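Local coordinates for glutathione S-transferase (Pseudomonas protegens, PDB 4IKH), which binds two glutathione molecules per subunit in the crystal and probably acts as a glutathione transferase of the GST superfamily, at residues 16-21 against 46-51; 21-26 against 74-79; 133-138 against 154-159; 161-166 against 208-213. All blocks are in the same frame, centred on the assembly; numbering follows the deposited sequence.

Interaction 1. Residues 16-21 against 46-51; sequences PAQFPE and PYEAHR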
loop_
_atom_site.group_PDB
_atom_site.type_symbol
_atom_site.label_atom_id
_atom_site.label_comp_id
_atom_site.label_asym_id
_atom_site.label_seq_id
_atom_site.Cartn_x
_atom_site.Cartn_y
_atom_site.Cartn_z
ATOM N N PRO A 16 19.331 -22.364 -0.052
ATOM C CA PRO A 16 18.820 -23.734 -0.178
ATOM C C PRO A 16 17.968 -24.102 1.030
ATOM O O PRO A 16 18.316 -23.737 2.156
ATOM C CB PRO A 16 20.094 -24.591 -0.206
ATOM C CG PRO A 16 21.224 -23.632 -0.461
ATOM C CD PRO A 16 20.787 -22.343 0.158
ATOM N N ALA A 17 16.869 -24.814 0.796
ATOM C CA ALA A 17 15.933 -25.135 1.869
ATOM C C ALA A 17 16.330 -26.378 2.666
ATOM O O ALA A 17 16.316 -27.496 2.144
ATOM C CB ALA A 17 14.524 -25.284 1.313
ATOM N N GLN A 18 16.683 -26.166 3.934
ATOM C CA GLN A 18 16.898 -27.261 4.872
ATOM C C GLN A 18 15.559 -27.953 5.078
ATOM O O GLN A 18 15.494 -29.169 5.268
ATOM C CB GLN A 18 17.404 -26.730 6.217
ATOM C CG GLN A 18 18.485 -25.649 6.126
ATOM C CD GLN A 18 19.878 -26.206 5.880
ATOM O OE1 GLN A 18 20.435 -26.920 6.720
ATOM N NE2 GLN A 18 20.454 -25.870 4.729
ATOM N N PHE A 19 14.495 -27.154 5.042
ATOM C CA PHE A 19 13.128 -27.648 5.159
ATOM C C PHE A 19 12.350 -27.311 3.887
ATOM O O PHE A 19 11.607 -26.328 3.842
ATOM C CB PHE A 19 12.451 -27.036 6.384
ATOM C CG PHE A 19 13.265 -27.155 7.642
ATOM C CD1 PHE A 19 13.260 -28.332 8.376
ATOM C CD2 PHE A 19 14.038 -26.092 8.090
ATOM C CE1 PHE A 19 14.010 -28.447 9.534
ATOM C CE2 PHE A 19 14.790 -26.203 9.251
ATOM C CZ PHE A 19 14.774 -27.381 9.973
ATOM N N PRO A 20 12.521 -28.138 2.846
ATOM C CA PRO A 20 11.988 -27.888 1.500
ATOM C C PRO A 20 10.485 -28.151 1.372
ATOM O O PRO A 20 9.964 -28.251 0.256
ATOM C CB PRO A 20 12.781 -28.869 0.631
ATOM C CG PRO A 20 13.097 -29.991 1.544
ATOM C CD PRO A 20 13.298 -29.387 2.908
ATOM N N GLU A 21 9.799 -28.249 2.505
ATOM C CA GLU A 21 8.361 -28.480 2.517
ATOM C C GLU A 21 7.663 -27.316 3.201
ATOM O O GLU A 21 6.446 -27.151 3.090
ATOM C CB GLU A 21 8.045 -29.782 3.252
ATOM C CG GLU A 21 8.546 -31.030 2.547
ATOM C CD GLU A 21 7.533 -31.588 1.565
ATOM O OE1 GLU A 21 6.328 -31.595 1.893
ATOM O OE2 GLU A 21 7.941 -32.024 0.468
ATOM N N PRO A 46 4.493 -23.591 9.884
ATOM C CA PRO A 46 5.925 -23.901 9.843
ATOM C C PRO A 46 6.595 -23.160 8.693
ATOM O O PRO A 46 6.019 -23.062 7.600
ATOM C CB PRO A 46 5.946 -25.412 9.594
ATOM C CG PRO A 46 4.650 -25.701 8.913
ATOM C CD PRO A 46 3.659 -24.747 9.508
ATOM N N TYR A 47 7.787 -22.628 8.944
ATOM C CA TYR A 47 8.517 -21.893 7.924
ATOM C C TYR A 47 10.017 -21.923 8.188
ATOM O O TYR A 47 10.458 -22.239 9.295
ATOM C CB TYR A 47 8.029 -20.440 7.849
ATOM C CG TYR A 47 8.473 -19.571 9.010
ATOM C CD1 TYR A 47 7.777 -19.581 10.212
ATOM C CD2 TYR A 47 9.590 -18.741 8.900
ATOM C CE1 TYR A 47 8.174 -18.794 11.274
ATOM C CE2 TYR A 47 9.999 -17.948 9.962
ATOM C CZ TYR A 47 9.280 -17.980 11.145
ATOM O OH TYR A 47 9.657 -17.199 12.213
ATOM N N GLU A 48 10.792 -21.579 7.161
ATOM C CA GLU A 48 12.244 -21.488 7.267
ATOM C C GLU A 48 12.698 -20.082 6.903
ATOM O O GLU A 48 12.264 -19.526 5.897
ATOM C CB GLU A 48 12.911 -22.504 6.338
ATOM C CG GLU A 48 14.409 -22.311 6.185
ATOM C CD GLU A 48 15.060 -23.422 5.389
ATOM O OE1 GLU A 48 14.325 -24.257 4.811
ATOM O OE2 GLU A 48 16.308 -23.460 5.349
ATOM N N ALA A 49 13.581 -19.509 7.713
ATOM C CA ALA A 49 13.986 -18.123 7.508
ATOM C C ALA A 49 15.406 -17.982 6.976
ATOM O O ALA A 49 16.336 -18.622 7.464
ATOM C CB ALA A 49 13.817 -17.324 8.791
ATOM N N HIS A 50 15.562 -17.123 5.976
ATOM C CA HIS A 50 16.867 -16.837 5.408
ATOM C C HIS A 50 17.153 -15.348 5.483
ATOM O O HIS A 50 16.362 -14.528 5.011
ATOM C CB HIS A 50 16.926 -17.311 3.960
ATOM C CG HIS A 50 16.623 -18.766 3.796
ATOM N ND1 HIS A 50 17.572 -19.750 3.979
ATOM C CD2 HIS A 50 15.474 -19.406 3.472
ATOM C CE1 HIS A 50 17.020 -20.931 3.773
ATOM N NE2 HIS A 50 15.747 -20.752 3.464
ATOM N N ARG A 51 18.285 -15.005 6.084
ATOM C CA ARG A 51 18.693 -13.617 6.207
ATOM C C ARG A 51 19.258 -13.093 4.888
ATOM O O ARG A 51 20.247 -13.617 4.369
ATOM C CB ARG A 51 19.721 -13.477 7.332
ATOM C CG ARG A 51 20.191 -12.062 7.606
ATOM C CD ARG A 51 21.091 -12.039 8.833
ATOM N NE ARG A 51 20.538 -11.231 9.917
ATOM C CZ ARG A 51 20.921 -9.987 10.185
ATOM N NH1 ARG A 51 20.368 -9.320 11.191
ATOM N NH2 ARG A 51 21.861 -9.409 9.447
#
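The carboxylate of E48 is gripped by two consecutive backbone amides of the loop 16-21, and these two hydrogen bonds carry the contact. Q18 N donates a hydrogen bond to E48 OE2 at 3.1 Å (N-H...O 156°), on the syn lone pair. F19 N reaches E48 OE1 at 2.9 Å, from above the carboxylate plane, 40° out of it. With CG anti to the backbone N (chi1 169°) and the chain extended beyond it, E48 stretches straight from strand 47-51 to the loop.

Van der Waals contacts frame this grip. Q18 CG rests 3.2 Å from E48 OE2, its side chain crossing the glutamate at about a right angle, while the F19 ring presents its edge to E48 OE1. Further along, P16 O lies 3.5 Å from H50 CE1. An alanine in place of E48 would probably leave both loop amides without their acceptor and set the loop free to shift.

E48 OE1 also accepts from Q24 NE2, and Q24 OE1 in turn receives H50 NE2. Through this network the irregular 16-21 segment lies across an outer strand of the thioredoxin-like sheet, with strand 23-27 as the parallel neighbour of 47-51.

Interaction 2. Residues 21-26 against 74-79; sequences EWIQLY and PAILDP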
loop_
_atom_site.group_PDB
_atom_site.type_symbol
_atom_site.label_atom_id
_atom_site.label_comp_id
_atom_site.label_asym_id
_atom_site.label_seq_id
_atom_site.Cartn_x
_atom_site.Cartn_y
_atom_site.Cartn_z
ATOM N N GLU A 21 9.799 -28.249 2.505
ATOM C CA GLU A 21 8.361 -28.480 2.517
ATOM C C GLU A 21 7.663 -27.316 3.201
ATOM O O GLU A 21 6.446 -27.151 3.090
ATOM C CB GLU A 21 8.045 -29.782 3.252
ATOM C CG GLU A 21 8.546 -31.030 2.547
ATOM C CD GLU A 21 7.533 -31.588 1.565
ATOM O OE1 GLU A 21 6.328 -31.595 1.893
ATOM O OE2 GLU A 21 7.941 -32.024 0.468
ATOM N N TRP A 22 8.449 -26.512 3.909
ATOM C CA TRP A 22 7.926 -25.354 4.622
ATOM C C TRP A 22 8.087 -24.077 3.809
ATOM O O TRP A 22 8.918 -23.996 2.897
ATOM C CB TRP A 22 8.638 -25.173 5.963
ATOM C CG TRP A 22 8.397 -26.275 6.960
ATOM C CD1 TRP A 22 7.471 -27.279 6.878
ATOM C CD2 TRP A 22 9.104 -26.480 8.188
ATOM N NE1 TRP A 22 7.563 -28.096 7.982
ATOM C CE2 TRP A 22 8.557 -27.625 8.801
ATOM C CE3 TRP A 22 10.147 -25.805 8.828
ATOM C CZ2 TRP A 22 9.016 -28.105 10.033
ATOM C CZ3 TRP A 22 10.605 -26.289 10.048
ATOM C CH2 TRP A 22 10.043 -27.428 10.633
ATOM N N ILE A 23 7.282 -23.084 4.165
ATOM C CA ILE A 23 7.366 -21.744 3.607
ATOM C C ILE A 23 8.772 -21.167 3.784
ATOM O O ILE A 23 9.308 -21.149 4.900
ATOM C CB ILE A 23 6.336 -20.830 4.301
ATOM C CG1 ILE A 23 4.916 -21.289 3.956
ATOM C CG2 ILE A 23 6.554 -19.370 3.923
ATOM C CD1 ILE A 23 3.830 -20.586 4.756
ATOM N N GLN A 24 9.370 -20.711 2.685
ATOM C CA GLN A 24 10.685 -20.073 2.730
ATOM C C GLN A 24 10.548 -18.567 2.918
ATOM O O GLN A 24 9.784 -17.908 2.206
ATOM C CB GLN A 24 11.466 -20.357 1.445
ATOM C CG GLN A 24 11.676 -21.826 1.168
ATOM C CD GLN A 24 12.639 -22.463 2.151
ATOM O OE1 GLN A 24 13.813 -22.086 2.218
ATOM N NE2 GLN A 24 12.146 -23.433 2.924
ATOM N N LEU A 25 11.296 -18.021 3.872
ATOM C CA LEU A 25 11.224 -16.595 4.163
ATOM C C LEU A 25 12.549 -15.915 3.874
ATOM O O LEU A 25 13.572 -16.226 4.492
ATOM C CB LEU A 25 10.812 -16.350 5.619
ATOM C CG LEU A 25 10.816 -14.901 6.116
ATOM C CD1 LEU A 25 9.883 -14.036 5.283
ATOM C CD2 LEU A 25 10.434 -14.830 7.583
ATOM N N TYR A 26 12.524 -14.990 2.922
ATOM C CA TYR A 26 13.691 -14.187 2.600
ATOM C C TYR A 26 13.456 -12.793 3.160
ATOM O O TYR A 26 12.627 -12.027 2.653
ATOM C CB TYR A 26 13.915 -14.173 1.091
ATOM C CG TYR A 26 13.784 -15.555 0.487
ATOM C CD1 TYR A 26 14.812 -16.482 0.606
ATOM C CD2 TYR A 26 12.626 -15.941 -0.179
ATOM C CE1 TYR A 26 14.695 -17.750 0.072
ATOM C CE2 TYR A 26 12.500 -17.211 -0.720
ATOM C CZ TYR A 26 13.538 -18.108 -0.593
ATOM O OH TYR A 26 13.426 -19.370 -1.127
ATOM N N PRO A 74 10.280 -7.990 2.594
ATOM C CA PRO A 74 10.265 -9.453 2.602
ATOM C C PRO A 74 9.749 -10.045 1.305
ATOM O O PRO A 74 9.047 -9.386 0.531
ATOM C CB PRO A 74 9.261 -9.775 3.710
ATOM C CG PRO A 74 8.289 -8.648 3.654
ATOM C CD PRO A 74 9.120 -7.431 3.317
ATOM N N ALA A 75 10.104 -11.305 1.095
ATOM C CA ALA A 75 9.531 -12.114 0.038
ATOM C C ALA A 75 9.396 -13.526 0.579
ATOM O O ALA A 75 10.208 -13.958 1.408
ATOM C CB ALA A 75 10.432 -12.095 -1.209
ATOM N N ILE A 76 8.375 -14.253 0.136
ATOM C CA ILE A 76 8.279 -15.660 0.502
ATOM C C ILE A 76 8.224 -16.564 -0.717
ATOM O O ILE A 76 7.963 -16.122 -1.847
ATOM C CB ILE A 76 7.053 -15.981 1.398
ATOM C CG1 ILE A 76 5.744 -15.842 0.607
ATOM C CG2 ILE A 76 7.059 -15.127 2.664
ATOM C CD1 ILE A 76 4.509 -16.261 1.406
ATOM N N LEU A 77 8.483 -17.838 -0.471
ATOM C CA LEU A 77 8.316 -18.874 -1.469
ATOM C C LEU A 77 7.664 -20.040 -0.754
ATOM O O LEU A 77 8.294 -20.705 0.074
ATOM C CB LEU A 77 9.668 -19.271 -2.062
ATOM C CG LEU A 77 9.707 -20.522 -2.940
ATOM C CD1 LEU A 77 8.575 -20.514 -3.946
ATOM C CD2 LEU A 77 11.042 -20.606 -3.658
ATOM N N ASP A 78 6.389 -20.257 -1.050
ATOM C CA ASP A 78 5.626 -21.326 -0.428
ATOM C C ASP A 78 5.610 -22.533 -1.362
ATOM O O ASP A 78 4.988 -22.486 -2.425
ATOM C CB ASP A 78 4.202 -20.844 -0.136
ATOM C CG ASP A 78 3.345 -21.904 0.529
ATOM O OD1 ASP A 78 3.902 -22.911 1.014
ATOM O OD2 ASP A 78 2.110 -21.726 0.577
ATOM N N PRO A 79 6.304 -23.617 -0.969
ATOM C CA PRO A 79 6.416 -24.819 -1.802
ATOM C C PRO A 79 5.033 -25.387 -2.074
ATOM O O PRO A 79 4.767 -25.913 -3.153
ATOM C CB PRO A 79 7.201 -25.793 -0.914
ATOM C CG PRO A 79 7.894 -24.941 0.086
ATOM C CD PRO A 79 6.983 -23.780 0.329
#
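Q24 and L77 face each other as a hydrogen-bonded antiparallel pair: Q24 N meets L77 O at 2.8 Å and L77 N meets Q24 O at 3.0 Å. Y26 and A75 form a second such pair, with L25 and I76 as the non-hydrogen-bonded pair between them; the strand axes run 4.6 Å apart at 163°. This is the sheet of the thioredoxin-like N-terminal domain, and P74 is its characteristic cis-proline, touching glutathione.

Side chains sort onto two faces. On that of Q24, Y26 and L77, the tyrosine has CG anti to its carbonyl carbon (chi1 -45°), which lays the ring along the neighbouring strand. L77 CB sits at the ring edge, in plane, 3.8 Å from Y26 CE2, and L77 CD2 touches Y26 OH, a buried hydroxyl with no polar partner in the model. An alanine in place of Y26 would probably open a gap beside L77 and leave its side chain free to turn. Q24 bends at chi2, bringing NE2 back to W22 O at 3.3 Å, above the carbonyl plane; strand 47-51 also holds this amide.

On the other face L25 CD1 meets I76 CG2 at 4.0 Å. I76 holds CG1 between N and carbonyl carbon (chi1 69°), turning CG2 toward strand 23-27.

The L25 and I76 face packs on helices 31-43 and 92-103, while strands 47-51 and 87-90 flank the pair.

Interaction 3. Residues 133-138 against 154-159; sequences GQVGFF and RYVNEA. With GSH (glutathione), chain D.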
loop_
_atom_site.group_PDB
_atom_site.type_symbol
_atom_site.label_atom_id
_atom_site.label_comp_id
_atom_site.label_asym_id
_atom_site.label_seq_id
_atom_site.Cartn_x
_atom_site.Cartn_y
_atom_site.Cartn_z
ATOM N N GLY A 133 9.449 5.880 6.599
ATOM C CA GLY A 133 10.686 5.589 5.892
ATOM C C GLY A 133 11.427 6.852 5.492
ATOM O O GLY A 133 12.660 6.907 5.556
ATOM N N GLN A 134 10.682 7.879 5.085
ATOM C CA GLN A 134 11.310 9.147 4.738
ATOM C C GLN A 134 11.873 9.848 5.987
ATOM O O GLN A 134 12.913 10.515 5.915
ATOM C CB GLN A 134 10.334 10.061 3.999
ATOM C CG GLN A 134 9.781 9.466 2.694
ATOM C CD GLN A 134 10.772 8.547 2.006
ATOM O OE1 GLN A 134 10.584 7.329 1.983
ATOM N NE2 GLN A 134 11.842 9.121 1.459
ATOM N N VAL A 135 11.204 9.701 7.130
ATOM C CA VAL A 135 11.730 10.284 8.365
ATOM C C VAL A 135 13.082 9.644 8.683
ATOM O O VAL A 135 14.033 10.329 9.092
ATOM C CB VAL A 135 10.777 10.096 9.575
ATOM C CG1 VAL A 135 11.425 10.619 10.836
ATOM C CG2 VAL A 135 9.470 10.811 9.347
ATOM N N GLY A 136 13.172 8.328 8.487
ATOM C CA GLY A 136 14.424 7.619 8.699
ATOM C C GLY A 136 15.560 8.104 7.802
ATOM O O GLY A 136 16.703 8.241 8.250
ATOM N N PHE A 137 15.262 8.369 6.535
ATOM C CA PHE A 137 16.298 8.873 5.645
ATOM C C PHE A 137 16.822 10.221 6.134
ATOM O O PHE A 137 18.034 10.426 6.243
ATOM C CB PHE A 137 15.795 8.992 4.201
ATOM C CG PHE A 137 16.830 9.555 3.247
ATOM C CD1 PHE A 137 17.861 8.759 2.771
ATOM C CD2 PHE A 137 16.777 10.886 2.844
ATOM C CE1 PHE A 137 18.823 9.276 1.893
ATOM C CE2 PHE A 137 17.732 11.410 1.970
ATOM C CZ PHE A 137 18.754 10.605 1.500
ATOM N N PHE A 138 15.911 11.133 6.456
ATOM C CA PHE A 138 16.307 12.491 6.827
ATOM C C PHE A 138 16.766 12.699 8.275
ATOM O O PHE A 138 17.233 13.786 8.618
ATOM C CB PHE A 138 15.202 13.488 6.462
ATOM C CG PHE A 138 15.049 13.685 4.984
ATOM C CD1 PHE A 138 16.038 14.340 4.255
ATOM C CD2 PHE A 138 13.941 13.191 4.312
ATOM C CE1 PHE A 138 15.915 14.508 2.879
ATOM C CE2 PHE A 138 13.810 13.360 2.939
ATOM C CZ PHE A 138 14.799 14.023 2.222
ATOM N N ARG A 154 8.893 18.235 6.664
ATOM C CA ARG A 154 7.752 17.798 5.860
ATOM C C ARG A 154 7.314 16.391 6.261
ATOM O O ARG A 154 6.115 16.118 6.425
ATOM C CB ARG A 154 8.123 17.817 4.367
ATOM C CG ARG A 154 7.187 17.013 3.471
ATOM C CD ARG A 154 7.457 17.277 1.983
ATOM N NE ARG A 154 6.752 16.334 1.114
ATOM C CZ ARG A 154 5.468 16.441 0.774
ATOM N NH1 ARG A 154 4.734 17.451 1.232
ATOM N NH2 ARG A 154 4.912 15.539 -0.026
ATOM N N TYR A 155 8.289 15.497 6.412
ATOM C CA TYR A 155 7.997 14.099 6.730
ATOM C C TYR A 155 7.747 13.838 8.225
ATOM O O TYR A 155 7.020 12.914 8.578
ATOM C CB TYR A 155 9.086 13.197 6.154
ATOM C CG TYR A 155 9.142 13.349 4.649
ATOM C CD1 TYR A 155 8.089 12.904 3.860
ATOM C CD2 TYR A 155 10.211 13.982 4.021
ATOM C CE1 TYR A 155 8.101 13.053 2.488
ATOM C CE2 TYR A 155 10.233 14.140 2.633
ATOM C CZ TYR A 155 9.171 13.673 1.882
ATOM O OH TYR A 155 9.147 13.820 0.518
ATOM N N VAL A 156 8.347 14.648 9.091
ATOM C CA VAL A 156 8.017 14.602 10.515
ATOM C C VAL A 156 6.562 15.016 10.689
ATOM O O VAL A 156 5.780 14.326 11.351
ATOM C CB VAL A 156 8.952 15.508 11.323
ATOM C CG1 VAL A 156 8.406 15.765 12.754
ATOM C CG2 VAL A 156 10.333 14.886 11.375
ATOM N N ASN A 157 6.193 16.124 10.056
ATOM C CA ASN A 157 4.822 16.619 10.116
ATOM C C ASN A 157 3.806 15.650 9.539
ATOM O O ASN A 157 2.682 15.561 10.037
ATOM C CB ASN A 157 4.711 17.991 9.445
ATOM C CG ASN A 157 5.207 19.113 10.346
ATOM O OD1 ASN A 157 5.446 18.896 11.534
ATOM N ND2 ASN A 157 5.351 20.316 9.792
ATOM N N GLU A 158 4.193 14.925 8.488
ATOM C CA GLU A 158 3.291 13.931 7.914
ATOM C C GLU A 158 3.168 12.742 8.857
ATOM O O GLU A 158 2.089 12.183 9.035
ATOM C CB GLU A 158 3.769 13.490 6.522
ATOM C CG GLU A 158 3.001 12.325 5.922
ATOM C CD GLU A 158 1.514 12.601 5.734
ATOM O OE1 GLU A 158 1.095 13.777 5.769
ATOM O OE2 GLU A 158 0.761 11.628 5.541
ATOM N N ALA A 159 4.286 12.368 9.467
ATOM C CA ALA A 159 4.296 11.289 10.441
ATOM C C ALA A 159 3.391 11.638 11.637
ATOM O O ALA A 159 2.624 10.788 12.124
ATOM C CB ALA A 159 5.729 11.015 10.893
HETATM N N1 GSH D . -0.739 18.115 0.540
HETATM C CA1 GSH D . -0.260 16.830 0.890
HETATM C C1 GSH D . 1.184 16.692 0.523
HETATM O O11 GSH D . 1.899 17.722 0.337
HETATM O O12 GSH D . 1.699 15.538 0.398
HETATM C CB1 GSH D . -1.062 15.809 0.157
HETATM C CG1 GSH D . -0.973 16.010 -1.361
HETATM C CD1 GSH D . -1.407 14.688 -1.957
HETATM O OE1 GSH D . -2.273 14.060 -1.382
HETATM N N2 GSH D . -0.789 14.152 -3.176
HETATM C CA2 GSH D . -1.225 12.883 -3.690
HETATM C C2 GSH D . -0.231 11.801 -3.282
HETATM O O2 GSH D . 0.985 12.054 -3.254
HETATM C CB2 GSH D . -1.316 12.933 -5.182
HETATM S SG2 GSH D . -2.566 14.072 -5.706
HETATM N N3 GSH D . -0.658 10.453 -2.917
HETATM C CA3 GSH D . 0.361 9.471 -2.541
HETATM C C3 GSH D . -0.115 8.056 -2.698
HETATM O O31 GSH D . -1.066 7.764 -3.462
HETATM O O32 GSH D . 0.438 7.130 -2.062
#
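The ring of Y155 is sandwiched between aliphatic carbons: Q134 CB lies over one face, 3.7 Å from the centroid and 19° off the normal, and R154 CG, from its own helix, lies over the opposite face. This CH-pi contact joins helices 111-140 and 150-170 of the C-terminal GST domain; the axes of 133-138 and 154-159 run roughly antiparallel (145°), 8.7 Å apart.

The planes of F138 and Y155 are nearly parallel, yet the rings are displaced (centroids 5.8 Å apart) and meet rim to rim. V135 packs beside the tyrosine backbone, its CG2 3.3 Å from Y155 O.

The contact is part of the dimer interface: Y155 packs on Y155 of the second subunit, its OH beside the Q134 side-chain amide of that subunit. F137 of the second subunit makes a cation-pi contact with R154, which reaches a glutathione also bound by that subunit's N32. R154 NH1 donates a hydrogen bond to glutathione O11 (3.0 Å, nearly straight at 176°) and R154 NH2 a second to O12 (3.2 Å).

Interaction 4. Residues 161-166 against 208-213; sequences RLLGVL and DNFPEV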
loop_
_atom_site.group_PDB
_atom_site.type_symbol
_atom_site.label_atom_id
_atom_site.label_comp_id
_atom_site.label_asym_id
_atom_site.label_seq_id
_atom_site.Cartn_x
_atom_site.Cartn_y
_atom_site.Cartn_z
ATOM N N ARG A 161 0.793 13.690 11.508
ATOM C CA ARG A 161 -0.585 13.637 11.009
ATOM C C ARG A 161 -1.108 12.201 10.966
ATOM O O ARG A 161 -2.236 11.937 11.389
ATOM C CB ARG A 161 -0.686 14.278 9.617
ATOM C CG ARG A 161 -2.122 14.492 9.113
ATOM C CD ARG A 161 -2.141 14.701 7.593
ATOM N NE ARG A 161 -1.670 13.505 6.894
ATOM C CZ ARG A 161 -2.425 12.439 6.660
ATOM N NH1 ARG A 161 -3.686 12.426 7.065
ATOM N NH2 ARG A 161 -1.926 11.382 6.027
ATOM N N LEU A 162 -0.290 11.276 10.465
ATOM C CA LEU A 162 -0.680 9.862 10.422
ATOM C C LEU A 162 -0.886 9.284 11.835
ATOM O O LEU A 162 -1.850 8.559 12.074
ATOM C CB LEU A 162 0.362 9.041 9.671
ATOM C CG LEU A 162 0.487 9.268 8.158
ATOM C CD1 LEU A 162 1.891 8.952 7.686
ATOM C CD2 LEU A 162 -0.521 8.393 7.441
ATOM N N LEU A 163 0.029 9.596 12.753
ATOM C CA LEU A 163 -0.052 9.112 14.131
ATOM C C LEU A 163 -1.330 9.600 14.808
ATOM O O LEU A 163 -1.973 8.851 15.548
ATOM C CB LEU A 163 1.177 9.553 14.934
ATOM C CG LEU A 163 2.462 8.769 14.655
ATOM C CD1 LEU A 163 3.690 9.494 15.194
ATOM C CD2 LEU A 163 2.373 7.357 15.223
ATOM N N GLY A 164 -1.699 10.850 14.536
ATOM C CA GLY A 164 -2.908 11.430 15.094
ATOM C C GLY A 164 -4.160 10.799 14.520
ATOM O O GLY A 164 -5.169 10.672 15.208
ATOM N N VAL A 165 -4.109 10.405 13.251
ATOM C CA VAL A 165 -5.242 9.729 12.645
ATOM C C VAL A 165 -5.425 8.400 13.359
ATOM O O VAL A 165 -6.536 8.026 13.759
ATOM C CB VAL A 165 -5.020 9.481 11.133
ATOM C CG1 VAL A 165 -6.012 8.453 10.611
ATOM C CG2 VAL A 165 -5.146 10.781 10.356
ATOM N N LEU A 166 -4.314 7.698 13.537
ATOM C CA LEU A 166 -4.337 6.408 14.201
ATOM C C LEU A 166 -4.691 6.555 15.693
ATOM O O LEU A 166 -5.413 5.722 16.262
ATOM C CB LEU A 166 -2.971 5.749 14.060
ATOM C CG LEU A 166 -2.929 4.301 14.540
ATOM C CD1 LEU A 166 -3.748 3.429 13.606
ATOM C CD2 LEU A 166 -1.486 3.816 14.615
ATOM N N ASP A 208 4.830 10.758 22.809
ATOM C CA ASP A 208 4.048 10.748 24.049
ATOM C C ASP A 208 2.670 11.418 23.871
ATOM O O ASP A 208 1.761 11.191 24.663
ATOM C CB ASP A 208 4.828 11.360 25.241
ATOM C CG ASP A 208 6.059 10.528 25.639
ATOM O OD1 ASP A 208 6.117 9.330 25.291
ATOM O OD2 ASP A 208 6.973 11.069 26.300
ATOM N N ASN A 209 2.511 12.222 22.823
ATOM C CA ASN A 209 1.229 12.874 22.542
ATOM C C ASN A 209 0.199 11.942 21.918
ATOM O O ASN A 209 -0.903 12.370 21.584
ATOM C CB ASN A 209 1.430 14.064 21.601
ATOM C CG ASN A 209 2.298 15.139 22.199
ATOM O OD1 ASN A 209 2.208 15.424 23.388
ATOM N ND2 ASN A 209 3.154 15.748 21.374
ATOM N N PHE A 210 0.561 10.678 21.726
ATOM C CA PHE A 210 -0.354 9.729 21.105
ATOM C C PHE A 210 -0.468 8.531 22.009
ATOM O O PHE A 210 0.009 7.449 21.671
ATOM C CB PHE A 210 0.137 9.338 19.699
ATOM C CG PHE A 210 0.398 10.516 18.819
ATOM C CD1 PHE A 210 -0.658 11.230 18.267
ATOM C CD2 PHE A 210 1.696 10.934 18.567
ATOM C CE1 PHE A 210 -0.419 12.338 17.473
ATOM C CE2 PHE A 210 1.943 12.039 17.773
ATOM C CZ PHE A 210 0.882 12.740 17.223
ATOM N N PRO A 211 -1.112 8.727 23.176
ATOM C CA PRO A 211 -1.202 7.703 24.216
ATOM C C PRO A 211 -1.865 6.423 23.736
ATOM O O PRO A 211 -1.476 5.350 24.212
ATOM C CB PRO A 211 -2.096 8.345 25.288
ATOM C CG PRO A 211 -2.173 9.778 24.980
ATOM C CD PRO A 211 -1.894 9.931 23.511
ATOM N N GLU A 212 -2.854 6.527 22.846
ATOM C CA GLU A 212 -3.554 5.335 22.371
ATOM C C GLU A 212 -2.629 4.472 21.523
ATOM O O GLU A 212 -2.609 3.243 21.662
ATOM C CB GLU A 212 -4.812 5.690 21.564
ATOM C CG GLU A 212 -5.704 6.760 22.194
ATOM C CD GLU A 212 -6.433 6.284 23.443
ATOM O OE1 GLU A 212 -6.443 5.057 23.706
ATOM O OE2 GLU A 212 -7.012 7.146 24.148
ATOM N N VAL A 213 -1.870 5.129 20.647
ATOM C CA VAL A 213 -0.864 4.464 19.818
ATOM C C VAL A 213 0.182 3.766 20.694
ATOM O O VAL A 213 0.539 2.609 20.449
ATOM C CB VAL A 213 -0.157 5.477 18.889
ATOM C CG1 VAL A 213 1.015 4.834 18.173
ATOM C CG2 VAL A 213 -1.140 6.057 17.881
#
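L163 CB sits over the centre of one face of the F210 ring, 3.8 Å from the centroid and only 7° off the ring normal, a nearly axial CH-pi contact. L163 CD1 adds to it from the CE2 side, 4.0 Å from F210 CE2. F210 CE1 comes within 3.5 Å of G164 N, an oblique approach, and F210 CD1 lies beside L163 O. With CG anti to the carbonyl carbon (chi1 -53°), the ring is carried from the N-cap position of helix 211-220 to the surface of helix 150-170.

V213, about one turn further on, supplies the second part of the contact. Its two methyls divide their work: V213 CG1 touches L163 CD2 at 4.1 Å, while V213 CG2 touches L166 CD2 at 4.0 Å and also lies 3.7 Å from L163 O. Both leucine side chains cross the valine at about a right angle.

L166 and V213 also meet I192 of helix 183-196, which joins the three helices of the C-terminal domain. No hydrogen bond links the two segments, so their fit rests on apolar contact and shape, while D167, next on helix 150-170, supplies a polar tie to E212 N.

Overall arrangement
Interactions 1 and 2 form one continuous unit, their centres 7 Å apart: they share E21 and are joined through the sheet, where H50 N and L25 O lie 2.6 Å apart, a probable hydrogen bond. Interactions 3 and 4 lie on the other side of the chain's centre, 15 Å apart between centres, and use successive parts of helix 150-170. Between the two groups the closest approach is that of interactions 2 and 3, about 13 Å between nearest atoms. Glutathione relates to both: P74 of interaction 2 and G133 of interaction 3 belong to its pockets, and R154 reaches a glutathione also bound by the second subunit. Interaction 4 stands farther off, the L166 side chain about 14 Å from glutathione.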